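Local coordinates for protein leucine--tRNA ligase (Agrobacterium radiobacter, PDB 5AH5) that probably joins L-leucine to tRNA(Leu) at the expense of ATP, as a class I aminoacyl-tRNA synthetase that binds a leucyl-adenylate analogue, at residues F33-M38 with Y69-P74; G57-R62 with A671-F676; G209-V214 with L559-M564; D521-G526 with E554-L559. All blocks are in the same frame, centred on the assembly; numbering follows the deposited sequence. Where two conformers were deposited one is given.

Contact 1: F33-M38 with Y69-P74; sequences FYVLEM and YSVLHP. With LSS (5'-O-(L-leucylsulfamoyl)adenosine), chain I.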
# COMPACT_ATOMS: atom_id res chain seq x y z
N PHE B 33 4.10 9.14 16.05
CA PHE B 33 4.44 8.25 14.96
C PHE B 33 3.25 7.33 14.68
O PHE B 33 2.80 6.67 15.55
CB PHE B 33 5.63 7.41 15.35
CG PHE B 33 6.31 6.77 14.16
CD1 PHE B 33 7.13 7.52 13.33
CD2 PHE B 33 6.15 5.44 13.88
CE1 PHE B 33 7.74 6.94 12.22
CE2 PHE B 33 6.79 4.86 12.78
CZ PHE B 33 7.56 5.58 11.95
N TYR B 34 2.82 7.30 13.45
CA TYR B 34 1.68 6.50 13.01
C TYR B 34 2.16 5.45 12.00
O TYR B 34 2.44 5.76 10.88
CB TYR B 34 0.68 7.44 12.33
CG TYR B 34 -0.72 6.88 11.99
CD1 TYR B 34 -1.13 5.63 12.40
CD2 TYR B 34 -1.64 7.67 11.31
CE1 TYR B 34 -2.39 5.16 12.08
CE2 TYR B 34 -2.93 7.21 11.00
CZ TYR B 34 -3.29 5.98 11.42
OH TYR B 34 -4.52 5.50 11.10
N VAL B 35 2.20 4.22 12.42
CA VAL B 35 2.55 3.12 11.55
C VAL B 35 1.31 2.24 11.40
O VAL B 35 0.74 1.87 12.36
CB VAL B 35 3.69 2.25 12.12
CG1 VAL B 35 3.58 1.97 13.60
CG2 VAL B 35 3.82 0.93 11.36
N LEU B 36 0.94 1.90 10.17
CA LEU B 36 -0.12 0.91 9.99
C LEU B 36 0.14 0.06 8.81
O LEU B 36 1.04 0.35 8.03
CB LEU B 36 -1.47 1.60 9.87
CG LEU B 36 -2.00 2.26 8.61
CD1 LEU B 36 -3.47 2.59 8.78
CD2 LEU B 36 -1.25 3.49 8.30
N GLU B 37 -0.67 -0.97 8.70
CA GLU B 37 -0.60 -1.96 7.66
C GLU B 37 -1.99 -2.06 7.04
O GLU B 37 -3.01 -1.65 7.65
CB GLU B 37 -0.33 -3.32 8.24
CG GLU B 37 0.92 -3.50 9.08
CD GLU B 37 0.65 -3.48 10.54
OE1 GLU B 37 -0.47 -3.89 10.94
OE2 GLU B 37 1.58 -3.10 11.32
N MET B 38 -2.04 -2.62 5.84
CA MET B 38 -3.33 -2.78 5.14
C MET B 38 -4.21 -3.76 5.87
O MET B 38 -3.89 -4.97 5.99
CB MET B 38 -3.14 -3.14 3.68
CG MET B 38 -2.62 -2.00 2.85
SD MET B 38 -2.46 -2.58 1.16
CE MET B 38 -1.45 -1.32 0.45
N TYR B 69 8.85 7.65 20.94
CA TYR B 69 7.76 8.15 20.13
C TYR B 69 6.37 7.78 20.80
O TYR B 69 6.25 6.77 21.53
CB TYR B 69 7.80 7.61 18.69
CG TYR B 69 8.92 8.08 17.82
CD1 TYR B 69 10.15 7.42 17.82
CD2 TYR B 69 8.76 9.17 16.99
CE1 TYR B 69 11.19 7.86 16.99
CE2 TYR B 69 9.76 9.60 16.15
CZ TYR B 69 10.98 8.97 16.18
OH TYR B 69 11.94 9.40 15.35
N SER B 70 5.39 8.64 20.58
CA SER B 70 3.98 8.31 20.91
C SER B 70 3.35 7.69 19.64
O SER B 70 3.07 8.38 18.66
CB SER B 70 3.21 9.56 21.33
OG SER B 70 1.90 9.16 21.73
N VAL B 71 3.24 6.38 19.66
CA VAL B 71 3.01 5.58 18.45
C VAL B 71 1.49 5.14 18.40
O VAL B 71 1.00 4.58 19.36
CB VAL B 71 3.91 4.32 18.51
CG1 VAL B 71 3.56 3.34 17.39
CG2 VAL B 71 5.43 4.70 18.40
N LEU B 72 0.81 5.44 17.32
CA LEU B 72 -0.46 4.83 16.99
C LEU B 72 -0.16 3.64 16.06
O LEU B 72 0.27 3.83 14.96
CB LEU B 72 -1.38 5.83 16.30
CG LEU B 72 -2.75 5.26 15.84
CD1 LEU B 72 -3.39 4.47 16.92
CD2 LEU B 72 -3.71 6.35 15.37
N HIS B 73 -0.36 2.42 16.54
CA HIS B 73 -0.31 1.24 15.72
C HIS B 73 -1.66 0.48 15.86
O HIS B 73 -1.81 -0.32 16.73
CB HIS B 73 0.76 0.35 16.23
CG HIS B 73 1.05 -0.82 15.36
ND1 HIS B 73 1.48 -2.01 15.89
CD2 HIS B 73 1.07 -0.98 14.02
CE1 HIS B 73 1.68 -2.89 14.94
NE2 HIS B 73 1.46 -2.28 13.78
N PRO B 74 -2.58 0.66 14.94
CA PRO B 74 -3.95 0.20 15.17
C PRO B 74 -4.29 -0.91 14.22
O PRO B 74 -3.59 -1.10 13.24
CB PRO B 74 -4.75 1.44 14.77
CG PRO B 74 -4.04 1.93 13.56
CD PRO B 74 -2.55 1.66 13.83
C1 LSS I . -6.88 -6.43 1.77
N1 LSS I . 1.93 -12.59 1.23
O1 LSS I . -6.17 -6.53 0.79
S1 LSS I . -6.31 -8.70 2.55
C2 LSS I . 2.17 -11.34 1.62
N2 LSS I . -7.04 -7.39 2.66
O2 LSS I . -0.99 -7.68 0.61
N3 LSS I . 1.19 -10.47 1.96
O3 LSS I . -1.32 -5.78 2.58
C4 LSS I . -0.09 -10.90 1.92
N4 LSS I . -8.75 -5.31 2.99
O4 LSS I . -2.13 -8.74 3.79
C5 LSS I . -0.41 -12.17 1.44
O5 LSS I . -4.75 -8.40 2.67
C6 LSS I . 0.62 -13.01 1.07
N6 LSS I . 0.32 -14.27 0.66
C7 LSS I . -7.42 -2.58 2.30
N7 LSS I . -1.76 -12.29 1.46
C8 LSS I . -2.29 -11.11 1.89
C9 LSS I . -6.78 -3.96 2.21
N9 LSS I . -1.25 -10.28 2.19
CA LSS I . -7.69 -5.18 1.96
C10 LSS I . -7.93 -2.18 0.90
C11 LSS I . -6.37 -1.59 2.92
O1A LSS I . -6.41 -9.50 1.32
C21 LSS I . -1.32 -8.90 2.64
C22 LSS I . -1.91 -8.01 1.61
C23 LSS I . -2.35 -6.79 2.43
C24 LSS I . -2.72 -7.46 3.74
C25 LSS I . -4.21 -7.78 3.84
O2A LSS I . -6.56 -9.55 3.69
O HOH W 1 -1.86 -1.55 11.32

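Contact 2: G57-R62 with A671-F676; sequences GDTLAR and ADVERF. With nucleotides of chain D.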
# COMPACT_ATOMS: atom_id res chain seq x y z
N GLY B 57 5.20 -4.33 10.87
CA GLY B 57 4.64 -3.21 11.57
C GLY B 57 4.86 -3.32 13.02
O GLY B 57 5.19 -2.32 13.63
N ASP B 58 4.71 -4.52 13.61
CA ASP B 58 4.93 -4.63 15.01
C ASP B 58 6.41 -4.36 15.47
O ASP B 58 6.64 -3.81 16.53
CB ASP B 58 4.60 -6.02 15.51
CG ASP B 58 4.46 -6.07 17.02
OD1 ASP B 58 3.73 -5.22 17.58
OD2 ASP B 58 5.09 -6.92 17.68
N THR B 59 7.35 -4.93 14.73
CA THR B 59 8.75 -4.73 14.95
C THR B 59 9.09 -3.25 14.93
O THR B 59 9.72 -2.75 15.87
CB THR B 59 9.59 -5.60 13.96
OG1 THR B 59 9.41 -6.98 14.34
CG2 THR B 59 11.07 -5.24 14.05
N LEU B 60 8.68 -2.55 13.88
CA LEU B 60 8.91 -1.16 13.82
C LEU B 60 8.27 -0.44 15.02
O LEU B 60 8.90 0.35 15.72
CB LEU B 60 8.35 -0.63 12.51
CG LEU B 60 8.46 0.87 12.34
CD1 LEU B 60 9.92 1.34 12.46
CD2 LEU B 60 7.92 1.23 10.99
N ALA B 61 6.99 -0.75 15.30
CA ALA B 61 6.28 -0.03 16.33
C ALA B 61 6.97 -0.21 17.70
O ALA B 61 7.12 0.74 18.41
CB ALA B 61 4.83 -0.50 16.43
N ARG B 62 7.35 -1.43 18.05
CA ARG B 62 7.98 -1.69 19.31
C ARG B 62 9.31 -0.90 19.46
O ARG B 62 9.61 -0.41 20.52
CB ARG B 62 8.30 -3.19 19.42
CG ARG B 62 7.08 -4.01 19.79
CD ARG B 62 7.43 -5.48 19.76
NE ARG B 62 6.31 -6.33 20.07
CZ ARG B 62 5.96 -6.78 21.26
NH1 ARG B 62 6.61 -6.46 22.36
NH2 ARG B 62 4.91 -7.59 21.35
N ALA B 671 19.04 1.87 12.45
CA ALA B 671 18.90 2.38 11.08
C ALA B 671 18.20 1.35 10.17
O ALA B 671 17.40 1.73 9.31
CB ALA B 671 20.28 2.75 10.48
N ASP B 672 18.49 0.05 10.36
CA ASP B 672 17.95 -0.95 9.48
C ASP B 672 16.43 -1.21 9.69
O ASP B 672 15.75 -1.43 8.74
CB ASP B 672 18.72 -2.24 9.58
CG ASP B 672 20.10 -2.20 8.73
OD1 ASP B 672 20.30 -1.35 7.80
OD2 ASP B 672 20.92 -3.07 9.01
N VAL B 673 15.97 -1.22 10.93
CA VAL B 673 14.52 -1.35 11.24
C VAL B 673 13.78 -0.23 10.62
O VAL B 673 12.75 -0.45 9.99
CB VAL B 673 14.23 -1.43 12.72
CG1 VAL B 673 12.72 -1.29 13.04
CG2 VAL B 673 14.75 -2.73 13.28
N GLU B 674 14.30 0.98 10.74
CA GLU B 674 13.57 2.10 10.21
C GLU B 674 13.58 2.21 8.70
O GLU B 674 12.75 2.93 8.15
CB GLU B 674 13.90 3.40 10.94
CG GLU B 674 14.96 4.27 10.38
CD GLU B 674 15.45 5.30 11.41
OE1 GLU B 674 14.69 5.66 12.36
OE2 GLU B 674 16.62 5.74 11.27
N ARG B 675 14.43 1.45 8.00
CA ARG B 675 14.28 1.45 6.54
C ARG B 675 13.84 0.07 6.02
O ARG B 675 14.01 -0.21 4.82
CB ARG B 675 15.54 1.97 5.84
CG ARG B 675 16.73 1.05 5.98
CD ARG B 675 18.01 1.61 5.32
NE ARG B 675 19.11 0.71 5.67
CZ ARG B 675 20.15 0.43 4.88
NH1 ARG B 675 20.26 0.98 3.68
NH2 ARG B 675 21.07 -0.41 5.30
N PHE B 676 13.31 -0.77 6.91
CA PHE B 676 12.79 -2.11 6.62
C PHE B 676 13.82 -3.16 6.17
O PHE B 676 13.44 -4.15 5.53
CB PHE B 676 11.59 -2.02 5.59
CG PHE B 676 10.26 -1.64 6.23
CD1 PHE B 676 10.13 -0.46 6.96
CD2 PHE B 676 9.12 -2.46 6.08
CE1 PHE B 676 8.91 -0.11 7.53
CE2 PHE B 676 7.90 -2.15 6.68
CZ PHE B 676 7.78 -0.97 7.39
P U D 16 24.36 0.22 2.51
OP1 U D 16 23.11 -0.41 3.08
OP2 U D 16 24.35 0.61 1.10
O5' U D 16 24.78 1.38 3.52
C5' U D 16 25.22 2.67 3.07
C4' U D 16 24.02 3.58 2.99
O4' U D 16 23.33 3.59 4.27
C3' U D 16 24.32 5.04 2.71
O3' U D 16 23.19 5.61 2.06
C2' U D 16 24.66 5.55 4.11
O2' U D 16 24.54 6.95 4.28
C1' U D 16 23.65 4.79 4.97
N1 U D 16 24.03 4.42 6.35
C2 U D 16 23.05 3.83 7.14
O2 U D 16 21.92 3.61 6.73
N3 U D 16 23.45 3.50 8.41
C4 U D 16 24.70 3.69 8.97
O4 U D 16 24.89 3.33 10.14
C5 U D 16 25.66 4.31 8.11
C6 U D 16 25.30 4.64 6.86

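Contact 3: G209-V214 with L559-M564; sequences GWPTSV and LYNQGM. With LSS (5'-O-(L-leucylsulfamoyl)adenosine), chain I.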
# COMPACT_ATOMS: atom_id res chain seq x y z
N GLY B 209 8.75 8.90 -0.64
CA GLY B 209 8.71 7.70 0.19
C GLY B 209 7.89 6.58 -0.46
O GLY B 209 7.69 5.56 0.14
N TRP B 210 7.41 6.73 -1.68
CA TRP B 210 6.77 5.55 -2.31
C TRP B 210 7.70 4.92 -3.35
O TRP B 210 8.43 5.65 -4.00
CB TRP B 210 5.47 5.98 -3.00
CG TRP B 210 4.35 6.34 -2.10
CD1 TRP B 210 4.40 7.04 -0.95
CD2 TRP B 210 2.98 6.08 -2.37
NE1 TRP B 210 3.14 7.15 -0.42
CE2 TRP B 210 2.25 6.59 -1.30
CE3 TRP B 210 2.31 5.45 -3.41
CZ2 TRP B 210 0.85 6.45 -1.22
CZ3 TRP B 210 0.91 5.32 -3.34
CH2 TRP B 210 0.22 5.81 -2.25
N PRO B 211 7.65 3.60 -3.53
CA PRO B 211 8.39 2.98 -4.63
C PRO B 211 8.04 3.60 -5.97
O PRO B 211 6.86 3.94 -6.23
CB PRO B 211 7.90 1.53 -4.59
CG PRO B 211 7.58 1.30 -3.18
CD PRO B 211 7.02 2.58 -2.67
N THR B 212 9.05 3.70 -6.83
CA THR B 212 8.89 4.33 -8.11
C THR B 212 8.01 3.40 -8.98
O THR B 212 7.31 3.86 -9.85
CB THR B 212 10.24 4.57 -8.84
OG1 THR B 212 10.82 3.32 -9.14
CG2 THR B 212 11.22 5.37 -7.99
N SER B 213 8.06 2.12 -8.72
CA SER B 213 7.19 1.18 -9.39
C SER B 213 5.68 1.45 -9.16
O SER B 213 4.91 1.48 -10.12
CB SER B 213 7.52 -0.23 -8.90
OG SER B 213 7.45 -0.29 -7.47
N VAL B 214 5.27 1.63 -7.90
CA VAL B 214 3.87 1.95 -7.54
C VAL B 214 3.48 3.29 -8.17
O VAL B 214 2.42 3.43 -8.82
CB VAL B 214 3.68 1.94 -6.03
CG1 VAL B 214 2.32 2.47 -5.63
CG2 VAL B 214 3.84 0.54 -5.49
N LEU B 559 5.46 4.27 1.89
CA LEU B 559 4.81 3.01 1.55
C LEU B 559 5.84 1.91 1.33
O LEU B 559 6.69 2.03 0.51
CB LEU B 559 3.99 3.17 0.27
CG LEU B 559 3.44 1.94 -0.39
CD1 LEU B 559 2.25 1.44 0.45
CD2 LEU B 559 2.89 2.22 -1.78
N TYR B 560 5.69 0.83 2.06
CA TYR B 560 6.45 -0.35 1.88
C TYR B 560 5.54 -1.52 1.44
O TYR B 560 4.52 -1.84 2.10
CB TYR B 560 7.06 -0.68 3.21
CG TYR B 560 8.15 0.31 3.63
CD1 TYR B 560 9.43 0.28 3.04
CD2 TYR B 560 7.89 1.28 4.57
CE1 TYR B 560 10.42 1.18 3.43
CE2 TYR B 560 8.87 2.20 4.96
CZ TYR B 560 10.14 2.13 4.41
OH TYR B 560 11.08 3.04 4.84
N ASN B 561 5.93 -2.19 0.37
CA ASN B 561 5.22 -3.32 -0.18
C ASN B 561 5.86 -4.65 0.19
O ASN B 561 6.82 -5.07 -0.49
CB ASN B 561 5.19 -3.22 -1.72
CG ASN B 561 4.45 -2.02 -2.24
OD1 ASN B 561 4.94 -1.38 -3.12
ND2 ASN B 561 3.24 -1.76 -1.75
N GLN B 562 5.43 -5.31 1.27
CA GLN B 562 5.95 -6.62 1.60
C GLN B 562 5.80 -7.60 0.41
O GLN B 562 4.81 -7.57 -0.33
CB GLN B 562 5.38 -7.24 2.88
CG GLN B 562 4.00 -7.97 2.76
CD GLN B 562 2.91 -7.07 2.29
OE1 GLN B 562 3.05 -5.85 2.33
NE2 GLN B 562 1.80 -7.66 1.82
N GLY B 563 6.78 -8.49 0.29
CA GLY B 563 6.72 -9.57 -0.68
C GLY B 563 5.67 -10.62 -0.38
O GLY B 563 5.31 -10.87 0.80
N MET B 564 5.22 -11.26 -1.45
CA MET B 564 4.39 -12.45 -1.42
C MET B 564 4.92 -13.59 -0.52
O MET B 564 6.14 -13.90 -0.52
CB MET B 564 4.34 -12.94 -2.86
CG MET B 564 3.36 -14.06 -3.13
SD MET B 564 1.67 -13.64 -2.70
CE MET B 564 1.65 -11.89 -3.04
C1 LSS I . -6.88 -6.43 1.77
N1 LSS I . 1.93 -12.59 1.23
O1 LSS I . -6.17 -6.53 0.79
S1 LSS I . -6.31 -8.70 2.55
C2 LSS I . 2.17 -11.34 1.62
N2 LSS I . -7.04 -7.39 2.66
O2 LSS I . -0.99 -7.68 0.61
N3 LSS I . 1.19 -10.47 1.96
O3 LSS I . -1.32 -5.78 2.58
C4 LSS I . -0.09 -10.90 1.92
N4 LSS I . -8.75 -5.31 2.99
O4 LSS I . -2.13 -8.74 3.79
C5 LSS I . -0.41 -12.17 1.44
O5 LSS I . -4.75 -8.40 2.67
C6 LSS I . 0.62 -13.01 1.07
N6 LSS I . 0.32 -14.27 0.66
C7 LSS I . -7.42 -2.58 2.30
N7 LSS I . -1.76 -12.29 1.46
C8 LSS I . -2.29 -11.11 1.89
C9 LSS I . -6.78 -3.96 2.21
N9 LSS I . -1.25 -10.28 2.19
CA LSS I . -7.69 -5.18 1.96
C10 LSS I . -7.93 -2.18 0.90
C11 LSS I . -6.37 -1.59 2.92
O1A LSS I . -6.41 -9.50 1.32
C21 LSS I . -1.32 -8.90 2.64
C22 LSS I . -1.91 -8.01 1.61
C23 LSS I . -2.35 -6.79 2.43
C24 LSS I . -2.72 -7.46 3.74
C25 LSS I . -4.21 -7.78 3.84
O2A LSS I . -6.56 -9.55 3.69

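Contact 4: D521-G526 with E554-L559; sequences DVYIGG and EPFVEL. With LSS (5'-O-(L-leucylsulfamoyl)adenosine), chain I.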
# COMPACT_ATOMS: atom_id res chain seq x y z
N ASP B 521 3.02 7.86 8.93
CA ASP B 521 4.46 7.87 8.61
C ASP B 521 4.82 6.66 7.75
O ASP B 521 5.59 6.77 6.83
CB ASP B 521 5.26 7.85 9.89
CG ASP B 521 4.97 9.09 10.75
OD1 ASP B 521 5.55 10.15 10.46
OD2 ASP B 521 4.09 9.00 11.64
N VAL B 522 4.34 5.50 8.14
CA VAL B 522 4.68 4.26 7.47
C VAL B 522 3.37 3.50 7.21
O VAL B 522 2.56 3.37 8.10
CB VAL B 522 5.64 3.46 8.34
CG1 VAL B 522 5.84 2.08 7.82
CG2 VAL B 522 7.03 4.21 8.47
N TYR B 523 3.18 3.08 5.96
CA TYR B 523 2.09 2.20 5.53
C TYR B 523 2.65 0.97 4.82
O TYR B 523 3.38 1.10 3.85
CB TYR B 523 1.21 2.93 4.56
CG TYR B 523 -0.17 2.30 4.34
CD1 TYR B 523 -0.87 1.66 5.38
CD2 TYR B 523 -0.82 2.46 3.16
CE1 TYR B 523 -2.20 1.18 5.20
CE2 TYR B 523 -2.12 1.95 2.96
CZ TYR B 523 -2.81 1.31 4.01
OH TYR B 523 -4.13 0.84 3.84
N ILE B 524 2.32 -0.19 5.32
CA ILE B 524 2.84 -1.46 4.84
C ILE B 524 1.73 -2.29 4.21
O ILE B 524 0.83 -2.70 4.93
CB ILE B 524 3.39 -2.29 6.01
CG1 ILE B 524 4.28 -1.39 6.95
CG2 ILE B 524 4.21 -3.46 5.48
CD1 ILE B 524 4.61 -2.01 8.28
N GLY B 525 1.81 -2.57 2.92
CA GLY B 525 0.91 -3.52 2.29
C GLY B 525 1.23 -3.83 0.84
O GLY B 525 2.13 -3.26 0.26
N GLY B 526 0.45 -4.72 0.27
CA GLY B 526 0.77 -5.32 -1.02
C GLY B 526 0.58 -4.38 -2.19
O GLY B 526 -0.26 -3.49 -2.19
N GLU B 554 -1.97 14.08 1.50
CA GLU B 554 -1.52 12.75 1.10
C GLU B 554 -1.59 11.89 2.31
O GLU B 554 -1.14 12.33 3.34
CB GLU B 554 -0.07 12.73 0.57
CG GLU B 554 0.02 13.26 -0.84
CD GLU B 554 -0.46 12.28 -1.92
OE1 GLU B 554 -0.54 11.04 -1.70
OE2 GLU B 554 -0.71 12.77 -3.03
N PRO B 555 -2.16 10.68 2.18
CA PRO B 555 -2.40 9.87 3.37
C PRO B 555 -1.20 9.22 3.96
O PRO B 555 -1.22 8.95 5.16
CB PRO B 555 -3.34 8.76 2.83
CG PRO B 555 -3.03 8.71 1.37
CD PRO B 555 -2.84 10.12 1.02
N PHE B 556 -0.24 8.82 3.12
CA PHE B 556 0.82 7.91 3.56
C PHE B 556 2.21 8.46 3.11
O PHE B 556 2.44 8.70 1.93
CB PHE B 556 0.60 6.49 3.01
CG PHE B 556 -0.84 5.98 3.12
CD1 PHE B 556 -1.42 5.74 4.35
CD2 PHE B 556 -1.57 5.62 1.97
CE1 PHE B 556 -2.74 5.26 4.43
CE2 PHE B 556 -2.86 5.10 2.05
CZ PHE B 556 -3.46 4.98 3.30
N VAL B 557 3.08 8.74 4.05
CA VAL B 557 4.38 9.34 3.72
C VAL B 557 5.29 8.32 3.02
O VAL B 557 5.67 8.50 1.89
CB VAL B 557 5.07 9.96 4.96
CG1 VAL B 557 6.52 10.45 4.61
CG2 VAL B 557 4.28 11.14 5.44
N GLU B 558 5.56 7.24 3.73
CA GLU B 558 6.37 6.12 3.27
C GLU B 558 5.46 4.86 3.08
O GLU B 558 4.73 4.54 3.98
CB GLU B 558 7.43 5.88 4.32
CG GLU B 558 8.64 5.11 3.88
CD GLU B 558 9.76 5.95 3.27
OE1 GLU B 558 10.07 7.00 3.87
OE2 GLU B 558 10.32 5.51 2.22
N LEU B 559 5.46 4.27 1.89
CA LEU B 559 4.81 3.01 1.55
C LEU B 559 5.84 1.91 1.33
O LEU B 559 6.69 2.03 0.51
CB LEU B 559 3.99 3.17 0.27
CG LEU B 559 3.44 1.94 -0.39
CD1 LEU B 559 2.25 1.44 0.45
CD2 LEU B 559 2.89 2.22 -1.78
C1 LSS I . -6.88 -6.43 1.77
N1 LSS I . 1.93 -12.59 1.23
O1 LSS I . -6.17 -6.53 0.79
S1 LSS I . -6.31 -8.70 2.55
C2 LSS I . 2.17 -11.34 1.62
N2 LSS I . -7.04 -7.39 2.66
O2 LSS I . -0.99 -7.68 0.61
N3 LSS I . 1.19 -10.47 1.96
O3 LSS I . -1.32 -5.78 2.58
C4 LSS I . -0.09 -10.90 1.92
N4 LSS I . -8.75 -5.31 2.99
O4 LSS I . -2.13 -8.74 3.79
C5 LSS I . -0.41 -12.17 1.44
O5 LSS I . -4.75 -8.40 2.67
C6 LSS I . 0.62 -13.01 1.07
N6 LSS I . 0.32 -14.27 0.66
C7 LSS I . -7.42 -2.58 2.30
N7 LSS I . -1.76 -12.29 1.46
C8 LSS I . -2.29 -11.11 1.89
C9 LSS I . -6.78 -3.96 2.21
N9 LSS I . -1.25 -10.28 2.19
CA LSS I . -7.69 -5.18 1.96
C10 LSS I . -7.93 -2.18 0.90
C11 LSS I . -6.37 -1.59 2.92
O1A LSS I . -6.41 -9.50 1.32
C21 LSS I . -1.32 -8.90 2.64
C22 LSS I . -1.91 -8.01 1.61
C23 LSS I . -2.35 -6.79 2.43
C24 LSS I . -2.72 -7.46 3.74
C25 LSS I . -4.21 -7.78 3.84
O2A LSS I . -6.56 -9.55 3.69

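Contact 1: F33-M38 with Y69-P74
Phe33 and Tyr34 pair with Val71 and Leu72 as parallel neighbours in a beta-alpha-beta unit, the building block of the class I synthetase core, with helix 48-66 carrying the chain from one strand to the next. Backbone bonds run from Phe33 N to Ser70 O, from Leu72 N to Phe33 O and from Val35 N to Leu72 O. Packing is tight on the face bearing Tyr34 and Leu72. These side chains lie side by side, and Leu72 CD2 stands 4.0 Å from the centroid of the Tyr34 ring in a CH-pi contact. Leu36 CD2 takes the opposite face of that ring and Pro74 CG meets its edge, while the hydroxyl is bonded to the carbonyl of Phe497. Toward solvent the fit is slacker: the edge of the partly exposed Phe33 ring turns to the face of Tyr69, with centroids 5.5 Å apart and planes inclined at 58°. Beyond the pairing, Met38 CB comes to 3.4 Å from ribose O3 of the bound analogue. The other end of the contact is polar yet buried. There a water accepts from Glu37 N and donates to Pro74 O. The Glu37 chain bends at chi2, and its carboxylate stands at 87° to the imidazole of His73. His73 NE2 donates an almost straight hydrogen bond, in the ring plane, to the syn side of Glu37 OE2, 2.6 Å away.

Contact 2: G57-R62 with A671-F676
Asp672 OD1, gripped side-on by two nitrogens of Arg675, marks the RNA-facing flank of a helix packing in which Leu60 meets Val673 and Phe676. NH2 of Arg675 approaches Asp672 OD1 at 2.8 Å, nearly in line with the C-O bond, whereas NE of Arg675 uses the anti lone pair of the same oxygen at 3.2 Å. Because the carboxylate oxygen lies in the guanidinium plane, this salt bridge fixes how the group is turned. Arg675 is extended from CG to NE, and its far edge faces the tRNA: NH2 donates to OP1 of U16 of chain D at 3.0 Å and NH1 to the same oxygen at 3.2 Å. The base oxygen O2 of that nucleotide stands over the centre of one guanidinium face. Asp672 thus acts as a second-shell residue, positioning the arginine that holds the phosphate.

The contact proper is apolar and small. Leu60, with CG anti to its backbone N (chi1 177°), forks across it: CD1 packs on Val673 CG1 at 3.9 Å, and CD2 reaches Phe676 CE1 at 3.8 Å, the two side chains meeting at about a right angle. Phe676 has a positive phi of 67°, as the C-prime residue of the Schellman motif that ends helix 653-674. Helix 48-66 of the catalytic core thereby lies against the end of a helix of the anticodon-binding region, with Phe676 also stacked on Tyr560 and touching Val522 and Ile524 of strand 520-524.

Contact 3: G209-V214 with L559-M564
Leu559 sits over one face of the Trp210 indole, the two side chains crossing obliquely, an example of an aliphatic chain using an aromatic face as its floor. Its CB stands 3.9 Å from the centroid of the five-membered ring, only 4° off the normal, a CH-pi contact. Leu559 CD2 comes within 3.7 Å of Trp210 CE3. The same methyl meets Val214 CG1 tip to tip at 3.9 Å. Outward from this centre the partners become polar. Pro211, at the N-cap position of helix 212-222, rests its CD 3.2 Å from Leu559 O, and Val214 CG2 lies against Asn561 OD1. The amide nitrogen of Asn561 is held by the carbonyl of Gly525, and the indole NE1 by that of Phe556. Leu559 N donates to Gly209 O at 3.1 Å from above the carbonyl plane. Farther along, Gln562 NE2 gives a straight bond of 2.9 Å to adenine N3 of the bound analogue and a weak one to its ribose O2. The contact thus sets the start of helix 212-222 against strand 556-560, an outer strand of the parallel sheet, with Leu534 of helix 533-546 packing on both Trp210 and Leu559.

Contact 4: D521-G526 with E554-L559
Tyr523 and Phe556 lay their rings face to face, centroids 3.8 Å apart and planes only 19° from parallel. Phe556 CE1 stands over the centre of the tyrosine ring and Tyr523 CD2 over that of the phenylalanine; the slight tilt brings Tyr523 CE2 within 3.3 Å of Phe556 CZ. Pro555 CB covers the other face of Phe556, making a three-layered stack. Beside it Leu559 CD1 approaches Tyr523 O at 3.6 Å. The backbones run parallel in a beta-alpha-beta unit of the core, joined through helix 533-546: Glu558 N donates to Asp521 O, and Tyr523 N to Glu558 O at 2.9 Å. Asp521 OD2 is bound by Lys32 in a salt bridge and by the backbone N of Tyr34.

The tyrosine also reaches the ligand with its hydroxyl end. Tyr523 OH is hydrogen-bonded to the Tyr496 hydroxyl and His533 NE2, and lies 3.4 Å from C11, a methyl of the leucyl group. Gly526 N donates to ribose O3 at 3.1 Å, and Gly525 CA comes to 3.2 Å of that oxygen. Stacked on Phe556 and tied twice, Tyr523 is a firmly oriented wall of the leucyl pocket; a CB at Gly525 or Gly526 would clash with ribose O3 or O2, consistent with glycines making space for the sugar.

In the fold
Contacts 1 and 4 pair neighbouring strands of one four-stranded parallel sheet; their centres lie 11 Å apart, and Tyr34 N meets Asp521 OD2 at 2.8 Å where strands 32-37 and 520-524 adjoin. Contact 3 shares Leu559 with contact 4, only 9 Å away between centres, and extends the sheet's outer strand toward the adenine. These three contacts all reach the same leucyl-adenylate analogue: contact 1 and contact 4 near its ribose and leucyl group, contact 3 chiefly at its base. Contact 2 stands behind them, its Phe676 side chain about 11 Å from the ligand; Phe676 CZ packs 3.5 Å from Ile524 CD1, linking the end of helix 653-674, in the anticodon-binding region, to the pocket's sheet.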